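Avidin-related protein 2 (Gallus gallus, PDB 1WBI) binds biotin, as a tetrameric member of the avidin family from chicken. Local coordinates at the interface of chains A and B and the interface of chains A and C. Numbering follows the deposited sequence. Chains: chain A/B/C, Avidin-related protein 2.

Contact 1: the interface of chains A and B. Residues chain A 17, 40-42, 100, 115; chain B 111-112.
The avidin-family tryptophan that one subunit lends to its neighbour's biotin site, B:Trp111, stands at the end of the 3-10 helix 107-112 of chain B and enters chain A beside the loop residues A:Val40 and A:Ala41. Its CG takes the crowded position between backbone N and carbonyl carbon (chi1 72°), and the indole lies between A:Val40 on one face and its own neighbour B:Ile112 on the other. A:Val40 meets it tip to tip, CG2 sitting toward the rim, 3.4 Å from CE2 of B:Trp111; a branched side chain suits this place because a methyl can press on a flat ring. B:Ile112 CB backs the opposite face. A:Ala41 and A:Gln100 OE1 lie at the ring's edge, and A:Leu17 CD1 touches B:Trp111 CB at 3.8 Å. Beside the ring, A:Arg115 extends from CG to NE and grips A:Asp42 end-on: NH2 reaches the syn lone pair of OD1 at 2.6 Å, while NH1 meets OD2 from above the carboxylate plane at 2.9 Å. The same A:Arg115 NH1 bonds A:Gln100 OE1 at 2.8 Å, so the rotation of the guanidinium is fixed, with B:Ile112 CG1 against one face. A:Arg115 NE makes a weak, bent bond to the carbonyl B:Ile112 O, which water 1 also links to NE and NH2. An alanine in place of A:Arg115 would remove this clamp and would probably leave A:Asp42 and A:Gln100 less firmly placed and B:Ile112 less well packed.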
ATOM      1  N   LEU A  17      13.581  -8.189   8.804  1.00 14.74           N
ATOM      2  CA  LEU A  17      14.191  -7.007   9.407  1.00 15.37           C
ATOM      3  C   LEU A  17      14.837  -7.322  10.741  1.00 15.61           C
ATOM      4  O   LEU A  17      15.327  -6.420  11.405  1.00 18.86           O
ATOM      5  CB  LEU A  17      13.159  -5.899   9.608  1.00 15.32           C
ATOM      6  CG  LEU A  17      12.644  -5.270   8.327  1.00 15.80           C
ATOM      7  CD1 LEU A  17      11.472  -4.373   8.614  1.00 13.52           C
ATOM      8  CD2 LEU A  17      13.724  -4.461   7.561  1.00 19.77           C
ATOM      9  N   VAL A  40      13.521  -2.573  14.602  1.00 15.20           N
ATOM     10  CA  VAL A  40      13.589  -1.274  13.973  1.00 15.00           C
ATOM     11  C   VAL A  40      12.414  -0.414  14.414  1.00 15.16           C
ATOM     12  O   VAL A  40      11.375  -0.932  14.819  1.00 13.58           O
ATOM     13  CB  VAL A  40      13.683  -1.366  12.402  1.00 14.53           C
ATOM     14  CG1 VAL A  40      14.875  -2.223  11.945  1.00 15.38           C
ATOM     15  CG2 VAL A  40      12.409  -1.966  11.794  1.00 14.78           C
ATOM     16  N   ALA A  41      12.563   0.901  14.344  1.00 15.31           N
ATOM     17  CA  ALA A  41      11.534   1.850  14.763  1.00 15.52           C
ATOM     18  C   ALA A  41      11.893   3.247  14.320  1.00 16.04           C
ATOM     19  O   ALA A  41      13.049   3.514  13.937  1.00 16.61           O
ATOM     20  CB  ALA A  41      11.332   1.804  16.322  1.00 15.14           C
ATOM     21  N   ASP A  42      10.933   4.160  14.396  1.00 17.25           N
ATOM     22  CA  ASP A  42      11.226   5.581  14.225  1.00 18.76           C
ATOM     23  C   ASP A  42      12.238   6.075  15.273  1.00 19.89           C
ATOM     24  O   ASP A  42      13.104   6.898  14.954  1.00 21.16           O
ATOM     25  CB  ASP A  42       9.967   6.435  14.304  1.00 19.01           C
ATOM     26  CG  ASP A  42       9.194   6.436  13.023  1.00 22.43           C
ATOM     27  OD1 ASP A  42       9.747   6.881  11.994  1.00 27.46           O
ATOM     28  OD2 ASP A  42       8.028   6.003  13.019  1.00 24.70           O
ATOM     29  N   GLN A 100       1.905   0.837   8.645  1.00  9.48           N
ATOM     30  CA  GLN A 100       2.241   1.444   9.930  1.00  9.31           C
ATOM     31  C   GLN A 100       1.605   2.820   9.934  1.00  8.95           C
ATOM     32  O   GLN A 100       1.890   3.648   9.088  1.00 10.38           O
ATOM     33  CB  GLN A 100       3.745   1.559  10.159  1.00  9.10           C
ATOM     34  CG  GLN A 100       4.014   2.220  11.503  1.00 10.23           C
ATOM     35  CD  GLN A 100       5.468   2.462  11.791  1.00 11.35           C
ATOM     36  OE1 GLN A 100       6.305   2.235  10.937  1.00 13.45           O
ATOM     37  NE2 GLN A 100       5.764   3.011  12.984  1.00 12.17           N
ATOM     38  N   ARG A 115       2.684   4.480   6.399  1.00 10.45           N
ATOM     39  CA  ARG A 115       3.716   3.780   5.691  1.00 11.81           C
ATOM     40  C   ARG A 115       3.258   2.393   5.290  1.00 10.29           C
ATOM     41  O   ARG A 115       2.450   1.764   5.987  1.00  9.58           O
ATOM     42  CB  ARG A 115       4.915   3.526   6.613  1.00 13.52           C
ATOM     43  CG  ARG A 115       5.745   4.649   7.002  1.00 19.41           C
ATOM     44  CD  ARG A 115       7.021   4.068   7.700  1.00 18.88           C
ATOM     45  NE  ARG A 115       7.688   5.224   8.170  1.00 23.54           N
ATOM     46  CZ  ARG A 115       7.926   5.532   9.431  1.00 21.25           C
ATOM     47  NH1 ARG A 115       7.624   4.696  10.418  1.00 20.69           N
ATOM     48  NH2 ARG A 115       8.514   6.680   9.667  1.00 24.38           N
TER
ATOM     49  N   TRP B 111      12.955   0.121   4.942  1.00 11.11           N
ATOM     50  CA  TRP B 111      11.615  -0.179   5.419  1.00 11.59           C
ATOM     51  C   TRP B 111      10.810   1.083   5.756  1.00 12.28           C
ATOM     52  O   TRP B 111       9.566   1.063   5.760  1.00 12.78           O
ATOM     53  CB  TRP B 111      11.622  -1.121   6.631  1.00 12.71           C
ATOM     54  CG  TRP B 111      12.097  -0.434   7.850  1.00 12.42           C
ATOM     55  CD1 TRP B 111      13.416  -0.205   8.187  1.00 13.41           C
ATOM     56  CD2 TRP B 111      11.312   0.228   8.836  1.00 12.48           C
ATOM     57  NE1 TRP B 111      13.478   0.508   9.353  1.00 15.25           N
ATOM     58  CE2 TRP B 111      12.209   0.787   9.785  1.00 14.78           C
ATOM     59  CE3 TRP B 111       9.937   0.370   9.049  1.00 12.02           C
ATOM     60  CZ2 TRP B 111      11.778   1.500  10.899  1.00 16.27           C
ATOM     61  CZ3 TRP B 111       9.518   1.088  10.139  1.00 13.63           C
ATOM     62  CH2 TRP B 111      10.438   1.636  11.071  1.00 16.83           C
ATOM     63  N   ILE B 112      11.484   2.175   6.081  1.00 12.06           N
ATOM     64  CA  ILE B 112      10.819   3.381   6.560  1.00 12.38           C
ATOM     65  C   ILE B 112      10.307   4.323   5.495  1.00 11.58           C
ATOM     66  O   ILE B 112       9.549   5.270   5.785  1.00 11.75           O
ATOM     67  CB  ILE B 112      11.756   4.170   7.519  1.00 13.91           C
ATOM     68  CG1 ILE B 112      10.978   4.875   8.592  1.00 16.33           C
ATOM     69  CG2 ILE B 112      12.671   5.126   6.766  1.00 13.28           C
ATOM     70  CD1 ILE B 112      11.851   5.307   9.778  1.00 16.91           C
TER
HETATM   71  O   HOH W   1       9.110   7.858   6.946  1.00 26.04           O

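Contact 2: the interface of chains A and C. Residues chain A 31, 53-55, 66, 68; chain C 52-54, 66, 68, 77.
With CG anti to the backbone N in both copies (chi1 -166° for A:Leu53 and -175° for C:Leu53), the two leucines reach out from their strands 50-56 and cross at about a right angle on the two-fold between chains A and C. Avidin-family subunits are beta-barrels, and here two barrel walls meet through strands 50-56 and 64-70. The leucine branches interlock tightly: CD2 of C:Leu53 comes within 3.4 Å of CG of A:Leu53, and A:Leu53 CD2 in turn lies against C:Leu53 CG. Leucine suits the axis because its forked end can mesh with a copy of itself. A:Ile55 widens the apolar patch, its CD1 touching C:Leu53 CB at 3.9 Å, and the aliphatic CB and CG of A:Glu31 border C:Leu53 CD2.

On strand 64-70, each threonine faces a glycine of the partner. OG1 of both A:Thr68 and C:Thr68 is anti to its carbonyl carbon, beside the backbone N, while CG2 is anti to N; the C:Thr68 methyl thereby rests 3.8 Å from A:Gly66 CA. Glycine fits because it has no side chain to obstruct the close approach of the threonine.

Polar atoms are joined across the axis by water rather than directly. Water 2 contacts the carbonyls A:Leu53 O and C:Leu53 O, each at 2.7 Å, and both threonine hydroxyls, so four protein oxygens surround it, an arrangement that follows the two-fold. At the border, water 3 bridges the carboxylate to the partner's main chain, lying 3.0 Å from A:Glu31 OE2 and 2.8 Å from C:Leu52 O.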
ATOM      1  N   GLU A  31      -8.561 -16.855  16.669  1.00 12.89           N
ATOM      2  CA  GLU A  31      -7.995 -15.696  17.333  1.00 15.64           C
ATOM      3  C   GLU A  31      -6.756 -16.028  18.132  1.00 14.49           C
ATOM      4  O   GLU A  31      -6.658 -17.109  18.688  1.00 14.25           O
ATOM      5  CB  GLU A  31      -9.006 -15.049  18.287  1.00 14.89           C
ATOM      6  CG  GLU A  31     -10.342 -14.671  17.642  0.50 15.96           C
ATOM      7  CD  GLU A  31     -11.395 -14.275  18.680  0.50 18.09           C
ATOM      8  OE1 GLU A  31     -11.282 -14.721  19.856  0.50 17.13           O
ATOM      9  OE2 GLU A  31     -12.337 -13.523  18.311  0.50 23.70           O
ATOM     10  N   LEU A  53      -2.541  -8.826  18.487  1.00 12.57           N
ATOM     11  CA  LEU A  53      -3.791  -9.551  18.526  1.00 12.37           C
ATOM     12  C   LEU A  53      -4.235  -9.754  17.094  1.00 11.83           C
ATOM     13  O   LEU A  53      -4.191  -8.790  16.322  1.00 11.11           O
ATOM     14  CB  LEU A  53      -4.818  -8.689  19.226  1.00 14.12           C
ATOM     15  CG  LEU A  53      -6.114  -9.269  19.689  1.00 16.62           C
ATOM     16  CD1 LEU A  53      -5.838 -10.435  20.643  1.00 20.23           C
ATOM     17  CD2 LEU A  53      -6.975  -8.177  20.373  1.00 17.06           C
ATOM     18  N   GLY A  54      -4.647 -10.967  16.724  1.00 11.10           N
ATOM     19  CA  GLY A  54      -5.075 -11.203  15.351  1.00 11.49           C
ATOM     20  C   GLY A  54      -5.963 -12.385  15.155  1.00 11.79           C
ATOM     21  O   GLY A  54      -6.387 -13.024  16.111  1.00 10.29           O
ATOM     22  N   ILE A  55      -6.249 -12.675  13.886  1.00 11.12           N
ATOM     23  CA  ILE A  55      -7.084 -13.822  13.536  1.00 11.32           C
ATOM     24  C   ILE A  55      -6.520 -14.512  12.325  1.00 10.20           C
ATOM     25  O   ILE A  55      -6.076 -13.846  11.390  1.00 10.57           O
ATOM     26  CB  ILE A  55      -8.551 -13.432  13.227  1.00 10.87           C
ATOM     27  CG1 ILE A  55      -9.082 -12.337  14.145  1.00 10.94           C
ATOM     28  CG2 ILE A  55      -9.455 -14.670  13.278  1.00 11.84           C
ATOM     29  CD1 ILE A  55     -10.440 -11.803  13.706  1.00 11.64           C
ATOM     30  N   GLY A  66      -4.288 -12.082   9.752  1.00  9.27           N
ATOM     31  CA  GLY A  66      -3.937 -10.697   9.993  1.00  9.26           C
ATOM     32  C   GLY A  66      -3.699 -10.468  11.471  1.00  9.35           C
ATOM     33  O   GLY A  66      -4.224 -11.241  12.324  1.00  9.42           O
ATOM     34  N   THR A  68      -2.745  -7.024  14.489  1.00 10.20           N
ATOM     35  CA  THR A  68      -2.484  -5.638  14.886  1.00  9.97           C
ATOM     36  C   THR A  68      -1.411  -5.645  15.959  1.00 10.52           C
ATOM     37  O   THR A  68      -1.458  -6.501  16.867  1.00 11.26           O
ATOM     38  CB  THR A  68      -3.725  -4.961  15.461  1.00 10.34           C
ATOM     39  OG1 THR A  68      -4.778  -4.912  14.459  1.00 10.69           O
ATOM     40  CG2 THR A  68      -3.462  -3.575  15.868  1.00 11.49           C
TER
ATOM     41  N   LEU C  52     -14.319  -9.237  13.780  1.00 11.76           N
ATOM     42  CA  LEU C  52     -13.098  -8.430  13.787  1.00 11.59           C
ATOM     43  C   LEU C  52     -12.498  -8.455  15.180  1.00 12.75           C
ATOM     44  O   LEU C  52     -13.182  -8.728  16.182  1.00 13.05           O
ATOM     45  CB  LEU C  52     -13.426  -6.994  13.339  1.00 12.07           C
ATOM     46  CG  LEU C  52     -14.279  -6.121  14.275  1.00 11.84           C
ATOM     47  CD1 LEU C  52     -13.380  -5.459  15.366  1.00 12.48           C
ATOM     48  CD2 LEU C  52     -15.097  -5.062  13.555  1.00 12.51           C
ATOM     49  N   LEU C  53     -11.210  -8.153  15.239  1.00 12.28           N
ATOM     50  CA  LEU C  53     -10.490  -8.117  16.494  1.00 12.13           C
ATOM     51  C   LEU C  53      -9.372  -7.089  16.334  1.00 11.39           C
ATOM     52  O   LEU C  53      -8.673  -7.100  15.328  1.00 10.78           O
ATOM     53  CB  LEU C  53      -9.898  -9.493  16.738  1.00 12.73           C
ATOM     54  CG  LEU C  53      -9.191  -9.715  18.079  1.00 14.54           C
ATOM     55  CD1 LEU C  53     -10.177  -9.705  19.253  1.00 18.03           C
ATOM     56  CD2 LEU C  53      -8.497 -11.054  18.073  1.00 14.63           C
ATOM     57  N   GLY C  54      -9.202  -6.190  17.313  1.00 11.62           N
ATOM     58  CA  GLY C  54      -8.221  -5.113  17.154  1.00 12.09           C
ATOM     59  C   GLY C  54      -7.788  -4.501  18.470  1.00 12.32           C
ATOM     60  O   GLY C  54      -8.206  -4.946  19.530  1.00 11.48           O
ATOM     61  N   GLY C  66      -5.845  -0.344  15.101  1.00  9.17           N
ATOM     62  CA  GLY C  66      -5.900  -1.281  13.981  1.00  8.55           C
ATOM     63  C   GLY C  66      -6.844  -2.428  14.325  1.00 10.30           C
ATOM     64  O   GLY C  66      -7.121  -2.727  15.501  1.00  9.36           O
ATOM     65  N   THR C  68      -8.250  -6.514  12.499  1.00  8.35           N
ATOM     66  CA  THR C  68      -8.272  -7.571  11.517  1.00  8.86           C
ATOM     67  C   THR C  68      -9.726  -8.038  11.352  1.00  8.78           C
ATOM     68  O   THR C  68     -10.441  -8.163  12.369  1.00 10.78           O
ATOM     69  CB  THR C  68      -7.464  -8.800  12.010  1.00  8.95           C
ATOM     70  OG1 THR C  68      -6.067  -8.430  12.169  1.00 10.37           O
ATOM     71  CG2 THR C  68      -7.496  -9.924  11.037  1.00  9.45           C
ATOM     72  N   THR C  77      -8.554 -12.306   4.260  1.00  8.11           N
ATOM     73  CA  THR C  77      -8.505 -11.563   5.511  1.00  8.67           C
ATOM     74  C   THR C  77      -8.210 -10.102   5.147  1.00  7.86           C
ATOM     75  O   THR C  77      -7.419  -9.846   4.253  1.00  9.25           O
ATOM     76  CB  THR C  77      -7.385 -12.098   6.474  1.00  8.57           C
ATOM     77  OG1 THR C  77      -7.567 -13.509   6.754  1.00 10.14           O
ATOM     78  CG2 THR C  77      -7.311 -11.336   7.777  1.00  9.59           C
TER
HETATM   79  O   HOH W   2      -6.021  -7.412  14.805  1.00 11.59           O
HETATM   80  O   HOH W   3     -13.810 -11.301  17.008  1.00 27.01           O

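The centres of contact 1 and contact 2 lie about 20 Å apart, and they share no residues: contact 1 uses chain A loops and strands 92-101 and 114-123 with the 3-10 helix 107-112 of chain B, whereas contact 2 uses strands 31-37, 50-56 and 64-70, with strand 77-86 of chain C. Chain A thus meets a different neighbour through each surface, and both interfaces are two-fold symmetric, as expected for the four-subunit assembly. Contact 1 inserts a tryptophan beside a charged clamp and probably ties biotin binding to subunit pairing, while contact 2 joins barrel walls by apolar meshing and shared water, and is likely to serve assembly.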